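Local atomic coordinates of mandelate racemase/muconate lactonizing enzyme (Polaromonas sp., PDB entry 2OG9), a protein that probably catalyses racemisation or a related proton abstraction from a carboxylate substrate, as a metal-dependent TIM-barrel member of the enolase superfamily. Residues A[149-161]-A[173-187]. Residues are numbered along the deposited sequence; the frame is centred on the assembly and turned at random.
Sequences VRCYNTSGGFLHT and SIERGIGGIKLKVGQ
Asn153 and Ile181 form a single parallel bridge in which Asn153 N donates to Gly180 O (2.9 Å) and Asn153 O accepts from Lys182 N (2.8 Å), linking the residue just after strand 148-152 to strand 181-184, the two strands being connected by a beta-alpha-beta crossover through helix 163-175. Farther along, a water donates to both Thr154 O and Lys182 O. The side chain of Asn153 reaches back to the last turn of that helix: with chi1 at 82° its CG sits between the backbone N and carbonyl carbon, and ND2 meets Ser173 OG at 2.8 Å in the amide plane, along a nearly straight bond (174°). Ser173 OG also pairs with Ser155 OG (2.6 Å) and is hydrogen-bonded to Asn169 O. CG2 of Ile178 and CD1 of Ile181 pack against the amide, the latter 3.3 Å from Asn153 OD1. Replacing Asn153 by alanine is likely to leave Ser173 OG without its amide donor and open a gap beside both isoleucines. Beside the bridge, Lys182 lays its CE at the edge of the Tyr152 ring, 3.6 Å from CE1, while its NZ forms a salt bridge with Asp213, on adjacent strand 210-213. Lys184 NZ lies at the Phe158 ring edge, 3.6 Å from CD2, and Leu159 CD2 packs over the Lys184-Val185 backbone. The hydroxyl-amide cluster thus ties helix 163-175 to the loop after strand 148-152, beside a KxK motif whose second lysine, Lys184, is probably the base, as in mandelate racemase.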
loop_
_atom_site.group_PDB
_atom_site.type_symbol
_atom_site.label_atom_id
_atom_site.label_comp_id
_atom_site.label_asym_id
_atom_site.label_seq_id
_atom_site.Cartn_x
_atom_site.Cartn_y
_atom_site.Cartn_z
ATOM N N VAL A 149 -0.584 40.009 6.057
ATOM C CA VAL A 149 -1.175 38.681 6.207
ATOM C C VAL A 149 -2.609 38.702 6.745
ATOM O O VAL A 149 -2.921 39.462 7.664
ATOM C CB VAL A 149 -0.302 37.829 7.166
ATOM C CG1 VAL A 149 -0.904 36.443 7.339
ATOM C CG2 VAL A 149 1.124 37.725 6.620
ATOM N N ARG A 150 -3.476 37.860 6.184
ATOM C CA ARG A 150 -4.862 37.801 6.649
ATOM C C ARG A 150 -4.843 37.529 8.148
ATOM O O ARG A 150 -4.073 36.697 8.620
ATOM C CB ARG A 150 -5.638 36.683 5.943
ATOM C CG ARG A 150 -5.653 36.764 4.419
ATOM C CD ARG A 150 -6.789 35.929 3.834
ATOM N NE ARG A 150 -8.098 36.527 4.100
ATOM C CZ ARG A 150 -9.246 36.084 3.586
ATOM N NH1 ARG A 150 -9.257 35.032 2.777
ATOM N NH2 ARG A 150 -10.387 36.705 3.865
ATOM N N CYS A 151 -5.676 38.237 8.905
ATOM C CA CYS A 151 -5.717 38.034 10.344
ATOM C C CYS A 151 -7.144 37.852 10.840
ATOM O O CYS A 151 -8.110 38.210 10.158
ATOM C CB CYS A 151 -5.070 39.217 11.080
ATOM S SG CYS A 151 -5.957 40.799 10.925
ATOM N N TYR A 152 -7.260 37.296 12.042
ATOM C CA TYR A 152 -8.546 37.047 12.671
ATOM C C TYR A 152 -8.334 37.125 14.172
ATOM O O TYR A 152 -7.194 37.090 14.642
ATOM C CB TYR A 152 -9.047 35.651 12.298
ATOM C CG TYR A 152 -8.164 34.522 12.805
ATOM C CD1 TYR A 152 -8.459 33.858 13.993
ATOM C CD2 TYR A 152 -7.030 34.127 12.096
ATOM C CE1 TYR A 152 -7.647 32.825 14.468
ATOM C CE2 TYR A 152 -6.208 33.094 12.562
ATOM C CZ TYR A 152 -6.524 32.451 13.746
ATOM O OH TYR A 152 -5.712 31.440 14.217
ATOM N N ASN A 153 -9.424 37.239 14.921
ATOM C CA ASN A 153 -9.334 37.293 16.371
ATOM C C ASN A 153 -10.590 36.698 17.005
ATOM O O ASN A 153 -11.558 36.386 16.308
ATOM C CB ASN A 153 -9.094 38.742 16.839
ATOM C CG ASN A 153 -10.368 39.576 16.923
ATOM O OD1 ASN A 153 -11.395 39.253 16.326
ATOM N ND2 ASN A 153 -10.290 40.679 17.665
ATOM N N THR A 154 -10.563 36.525 18.323
ATOM C CA THR A 154 -11.697 35.966 19.058
ATOM C C THR A 154 -12.522 37.103 19.647
ATOM O O THR A 154 -13.625 36.888 20.156
ATOM C CB THR A 154 -11.224 35.081 20.224
ATOM O OG1 THR A 154 -10.599 35.905 21.219
ATOM C CG2 THR A 154 -10.221 34.043 19.737
ATOM N N SER A 155 -11.972 38.312 19.574
ATOM C CA SER A 155 -12.630 39.496 20.115
ATOM C C SER A 155 -12.889 39.296 21.606
ATOM O O SER A 155 -13.935 39.692 22.128
ATOM C CB SER A 155 -13.946 39.760 19.384
ATOM O OG SER A 155 -13.714 40.133 18.038
ATOM N N GLY A 156 -11.925 38.669 22.278
ATOM C CA GLY A 156 -12.037 38.417 23.704
ATOM C C GLY A 156 -13.207 37.524 24.070
ATOM O O GLY A 156 -13.754 37.623 25.170
ATOM N N GLY A 157 -13.591 36.643 23.154
ATOM C CA GLY A 157 -14.707 35.759 23.423
ATOM C C GLY A 157 -14.318 34.360 23.858
ATOM O O GLY A 157 -13.409 33.743 23.300
ATOM N N PHE A 158 -15.011 33.864 24.877
ATOM C CA PHE A 158 -14.783 32.521 25.390
ATOM C C PHE A 158 -16.146 31.859 25.491
ATOM O O PHE A 158 -17.168 32.499 25.236
ATOM C CB PHE A 158 -14.117 32.568 26.765
ATOM C CG PHE A 158 -12.781 33.252 26.765
ATOM C CD1 PHE A 158 -12.633 34.513 27.335
ATOM C CD2 PHE A 158 -11.673 32.644 26.180
ATOM C CE1 PHE A 158 -11.399 35.162 27.322
ATOM C CE2 PHE A 158 -10.434 33.282 26.160
ATOM C CZ PHE A 158 -10.297 34.544 26.732
ATOM N N LEU A 159 -16.169 30.584 25.856
ATOM C CA LEU A 159 -17.431 29.865 25.975
ATOM C C LEU A 159 -18.389 30.535 26.957
ATOM O O LEU A 159 -19.606 30.503 26.766
ATOM C CB LEU A 159 -17.172 28.421 26.412
ATOM C CG LEU A 159 -16.630 27.487 25.326
ATOM C CD1 LEU A 159 -16.035 26.242 25.965
ATOM C CD2 LEU A 159 -17.751 27.123 24.362
ATOM N N HIS A 160 -17.833 31.151 27.998
ATOM C CA HIS A 160 -18.642 31.814 29.016
ATOM C C HIS A 160 -19.070 33.239 28.669
ATOM O O HIS A 160 -19.876 33.834 29.382
ATOM C CB HIS A 160 -17.899 31.808 30.360
ATOM C CG HIS A 160 -16.532 32.414 30.303
ATOM N ND1 HIS A 160 -16.321 33.764 30.115
ATOM C CD2 HIS A 160 -15.304 31.852 30.404
ATOM C CE1 HIS A 160 -15.022 34.006 30.104
ATOM N NE2 HIS A 160 -14.383 32.863 30.277
ATOM N N THR A 161 -18.541 33.787 27.578
ATOM C CA THR A 161 -18.902 35.143 27.170
ATOM C C THR A 161 -20.324 35.181 26.608
ATOM O O THR A 161 -20.633 34.486 25.639
ATOM C CB THR A 161 -17.941 35.687 26.086
ATOM O OG1 THR A 161 -16.614 35.780 26.617
ATOM C CG2 THR A 161 -18.393 37.068 25.619
ATOM N N SER A 173 -14.220 44.447 16.505
ATOM C CA SER A 173 -12.958 43.982 15.947
ATOM C C SER A 173 -12.963 44.141 14.436
ATOM O O SER A 173 -11.939 44.438 13.828
ATOM C CB SER A 173 -12.722 42.517 16.316
ATOM O OG SER A 173 -12.532 42.376 17.714
ATOM N N ILE A 174 -14.126 43.949 13.827
ATOM C CA ILE A 174 -14.240 44.078 12.386
ATOM C C ILE A 174 -14.065 45.533 11.958
ATOM O O ILE A 174 -13.416 45.815 10.949
ATOM C CB ILE A 174 -15.605 43.558 11.891
ATOM C CG1 ILE A 174 -15.741 42.068 12.219
ATOM C CG2 ILE A 174 -15.739 43.776 10.396
ATOM C CD1 ILE A 174 -14.665 41.200 11.589
ATOM N N GLU A 175 -14.632 46.457 12.732
ATOM C CA GLU A 175 -14.528 47.874 12.403
ATOM C C GLU A 175 -13.103 48.388 12.593
ATOM O O GLU A 175 -12.719 49.398 12.002
ATOM C CB GLU A 175 -15.510 48.705 13.243
ATOM C CG GLU A 175 -15.168 48.830 14.721
ATOM C CD GLU A 175 -16.262 49.537 15.512
ATOM O OE1 GLU A 175 -17.400 49.018 15.545
ATOM O OE2 GLU A 175 -15.987 50.607 16.101
ATOM N N ARG A 176 -12.317 47.691 13.408
ATOM C CA ARG A 176 -10.937 48.098 13.642
ATOM C C ARG A 176 -9.997 47.479 12.603
ATOM O O ARG A 176 -8.798 47.749 12.603
ATOM C CB ARG A 176 -10.490 47.709 15.056
ATOM C CG ARG A 176 -10.447 46.220 15.299
ATOM C CD ARG A 176 -10.076 45.867 16.735
ATOM N NE ARG A 176 -8.712 46.256 17.082
ATOM C CZ ARG A 176 -8.056 45.792 18.140
ATOM N NH1 ARG A 176 -8.639 44.919 18.953
ATOM N NH2 ARG A 176 -6.819 46.202 18.388
ATOM N N GLY A 177 -10.540 46.642 11.723
ATOM C CA GLY A 177 -9.712 46.047 10.688
ATOM C C GLY A 177 -9.445 44.552 10.724
ATOM O O GLY A 177 -8.761 44.040 9.838
ATOM N N ILE A 178 -9.962 43.846 11.728
ATOM C CA ILE A 178 -9.744 42.402 11.817
ATOM C C ILE A 178 -10.391 41.721 10.614
ATOM O O ILE A 178 -11.461 42.126 10.167
ATOM C CB ILE A 178 -10.328 41.824 13.128
ATOM C CG1 ILE A 178 -9.582 42.406 14.333
ATOM C CG2 ILE A 178 -10.191 40.306 13.143
ATOM C CD1 ILE A 178 -8.115 41.988 14.424
ATOM N N GLY A 179 -9.741 40.683 10.094
ATOM C CA GLY A 179 -10.269 40.000 8.923
ATOM C C GLY A 179 -11.107 38.754 9.149
ATOM O O GLY A 179 -11.568 38.141 8.188
ATOM N N GLY A 180 -11.307 38.376 10.405
ATOM C CA GLY A 180 -12.096 37.193 10.700
ATOM C C GLY A 180 -12.303 37.005 12.188
ATOM O O GLY A 180 -11.601 37.613 12.998
ATOM N N ILE A 181 -13.258 36.147 12.544
ATOM C CA ILE A 181 -13.586 35.876 13.942
ATOM C C ILE A 181 -13.523 34.385 14.285
ATOM O O ILE A 181 -14.161 33.568 13.626
ATOM C CB ILE A 181 -15.025 36.367 14.271
ATOM C CG1 ILE A 181 -15.154 37.867 13.989
ATOM C CG2 ILE A 181 -15.371 36.045 15.711
ATOM C CD1 ILE A 181 -14.277 38.746 14.859
ATOM N N LYS A 182 -12.757 34.025 15.309
ATOM C CA LYS A 182 -12.695 32.626 15.717
ATOM C C LYS A 182 -13.537 32.460 16.976
ATOM O O LYS A 182 -13.312 33.142 17.974
ATOM C CB LYS A 182 -11.256 32.182 15.994
ATOM C CG LYS A 182 -11.170 30.722 16.441
ATOM C CD LYS A 182 -9.801 30.115 16.169
ATOM C CE LYS A 182 -8.733 30.651 17.101
ATOM N NZ LYS A 182 -8.724 29.964 18.417
ATOM N N LEU A 183 -14.514 31.562 16.924
ATOM C CA LEU A 183 -15.389 31.328 18.068
ATOM C C LEU A 183 -15.026 30.047 18.804
ATOM O O LEU A 183 -14.787 29.007 18.187
ATOM C CB LEU A 183 -16.849 31.246 17.618
ATOM C CG LEU A 183 -17.439 32.454 16.887
ATOM C CD1 LEU A 183 -18.843 32.119 16.411
ATOM C CD2 LEU A 183 -17.455 33.665 17.809
ATOM N N LYS A 184 -14.985 30.132 20.129
ATOM C CA LYS A 184 -14.675 28.975 20.952
ATOM C C LYS A 184 -15.929 28.118 21.082
ATOM O O LYS A 184 -17.012 28.631 21.370
ATOM C CB LYS A 184 -14.218 29.416 22.342
ATOM C CG LYS A 184 -12.891 30.154 22.371
ATOM C CD LYS A 184 -11.724 29.222 22.080
ATOM C CE LYS A 184 -10.394 29.944 22.237
ATOM N NZ LYS A 184 -10.264 30.560 23.590
ATOM N N VAL A 185 -15.778 26.817 20.849
ATOM C CA VAL A 185 -16.888 25.876 20.962
ATOM C C VAL A 185 -16.365 24.643 21.685
ATOM O O VAL A 185 -15.251 24.654 22.201
ATOM C CB VAL A 185 -17.432 25.457 19.573
ATOM C CG1 VAL A 185 -17.973 26.673 18.836
ATOM C CG2 VAL A 185 -16.334 24.776 18.756
ATOM N N GLY A 186 -17.163 23.583 21.732
ATOM C CA GLY A 186 -16.712 22.371 22.391
ATOM C C GLY A 186 -17.249 22.161 23.793
ATOM O O GLY A 186 -16.599 21.525 24.623
ATOM N N GLN A 187 -18.429 22.700 24.069
ATOM C CA GLN A 187 -19.039 22.531 25.382
ATOM C C GLN A 187 -20.030 21.373 25.313
ATOM O O GLN A 187 -20.625 21.114 24.266
ATOM C CB GLN A 187 -19.750 23.816 25.809
ATOM C CG GLN A 187 -20.720 24.364 24.779
ATOM C CD GLN A 187 -21.278 25.717 25.173
ATOM O OE1 GLN A 187 -21.939 26.383 24.375
ATOM N NE2 GLN A 187 -21.016 26.131 26.409
HETATM O O HOH W 1 -11.002 38.640 5.632
HETATM O O HOH W 2 -15.183 34.708 19.824
#